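Local coordinates for protein putative cathepsin d (Ixodes ricinus, PDB 5N7Q) that probably cleaves proteins as a pepsin-like aspartic endopeptidase of the A1 family, a tick cathepsin D whose mature form binds the inhibitor pepstatin A, at residues N143-Q147 against G148-E152. Sequence-based numbering, arbitrary orientation.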
# COMPACT_ATOMS: atom_id res chain seq x y z
N ASN A 143 4.90 -14.53 10.37
CA ASN A 143 4.87 -14.97 11.77
C ASN A 143 3.47 -15.52 12.15
O ASN A 143 3.36 -16.56 12.81
CB ASN A 143 5.28 -13.82 12.68
CG ASN A 143 6.01 -14.27 13.92
OD1 ASN A 143 6.38 -15.44 14.06
ND2 ASN A 143 6.22 -13.34 14.84
N MET A 144 2.41 -14.87 11.67
CA MET A 144 1.05 -15.39 11.82
C MET A 144 0.93 -16.78 11.20
O MET A 144 0.38 -17.70 11.84
CB MET A 144 0.04 -14.44 11.18
CG MET A 144 -0.11 -13.14 11.94
SD MET A 144 -1.13 -11.92 11.10
CE MET A 144 -2.75 -12.35 11.72
N MET A 145 1.44 -16.95 9.99
CA MET A 145 1.40 -18.26 9.34
C MET A 145 2.18 -19.32 10.11
O MET A 145 1.70 -20.43 10.32
CB MET A 145 1.94 -18.19 7.91
CG MET A 145 1.03 -17.42 6.97
SD MET A 145 1.51 -17.65 5.26
CE MET A 145 3.19 -17.05 5.34
N LYS A 146 3.38 -18.96 10.55
CA LYS A 146 4.22 -19.88 11.36
C LYS A 146 3.50 -20.34 12.62
O LYS A 146 3.58 -21.52 13.00
CB LYS A 146 5.53 -19.20 11.74
CG LYS A 146 6.59 -19.22 10.66
CD LYS A 146 7.82 -18.42 11.09
CE LYS A 146 8.93 -18.39 10.04
NZ LYS A 146 8.51 -18.00 8.66
N GLN A 147 2.76 -19.42 13.25
CA GLN A 147 2.01 -19.72 14.47
C GLN A 147 0.62 -20.34 14.22
O GLN A 147 -0.15 -20.53 15.17
CB GLN A 147 1.92 -18.44 15.33
CG GLN A 147 3.31 -18.00 15.76
CD GLN A 147 3.35 -16.66 16.48
OE1 GLN A 147 2.50 -16.37 17.30
NE2 GLN A 147 4.40 -15.87 16.21
N GLY A 148 0.31 -20.61 12.94
CA GLY A 148 -0.93 -21.23 12.53
C GLY A 148 -2.17 -20.43 12.76
O GLY A 148 -3.29 -20.98 12.76
N LEU A 149 -2.04 -19.11 12.88
CA LEU A 149 -3.16 -18.27 13.29
C LEU A 149 -4.24 -18.10 12.22
O LEU A 149 -5.34 -17.70 12.53
CB LEU A 149 -2.67 -16.89 13.72
CG LEU A 149 -1.64 -16.89 14.85
CD1 LEU A 149 -1.23 -15.47 15.17
CD2 LEU A 149 -2.21 -17.60 16.08
N LEU A 150 -3.91 -18.42 10.97
CA LEU A 150 -4.88 -18.36 9.86
C LEU A 150 -5.48 -19.72 9.53
O LEU A 150 -6.21 -19.86 8.54
CB LEU A 150 -4.23 -17.80 8.60
CG LEU A 150 -3.59 -16.40 8.62
CD1 LEU A 150 -4.31 -15.44 9.56
CD2 LEU A 150 -2.10 -16.42 8.92
N GLY A 151 -5.20 -20.73 10.34
CA GLY A 151 -5.67 -22.05 9.98
C GLY A 151 -5.05 -22.48 8.68
O GLY A 151 -3.82 -22.40 8.51
N GLU A 152 -5.90 -22.91 7.75
CA GLU A 152 -5.49 -23.33 6.41
C GLU A 152 -5.71 -22.30 5.30
O GLU A 152 -5.59 -22.63 4.12
CB GLU A 152 -6.22 -24.61 6.05
CG GLU A 152 -5.97 -25.75 7.02
CD GLU A 152 -4.58 -26.28 6.87
OE1 GLU A 152 -4.20 -26.62 5.73
OE2 GLU A 152 -3.86 -26.33 7.90
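Met-144 and Leu-149 meet where helix 140-146 ends in a Schellman motif, on the surface of the pepsin-like fold and away from the predicted catalytic aspartates. Two backbone bonds close the helix: Leu-149 N reaches back to Met-144 O at 3.0 Å with a nearly straight N-H (165°), and Gly-148 N bonds to Met-145 O at 3.0 Å, approaching from above the carbonyl plane. The reversal takes place at Gly-148, whose positive phi suits glycine; a type I turn from Gly-148 to Gly-151 then leads the chain on toward strand 155-160.

The apolar part belongs to two leucines folded back on the last helical turn. Leu-150 lays CD2 against Met-144 CB at 3.7 Å and against the backbone Met-145 N, also at 3.7 Å, while its CD1 faces the methyl CE of Met-144, whose chain bends at chi3 (89°). Leu-149 crosses Met-144 at about a right angle, its CD1 4.1 Å from Met-144 CG, and also rests CG on Gln-147 CB, 3.9 Å away. Tyr-6 of strand 6-13 packs on both Met-144 and Leu-150, and its hydroxyl is hydrogen-bonded to Leu-149 O.

On the polar side, Gln-147 has its strongest partner in Ser-101, whose O bonds to NE2; one turn back along the helix, the same NE2 makes a weak bond to Asn-143 OD1 at 3.0 Å, with an N-H angle of 144°.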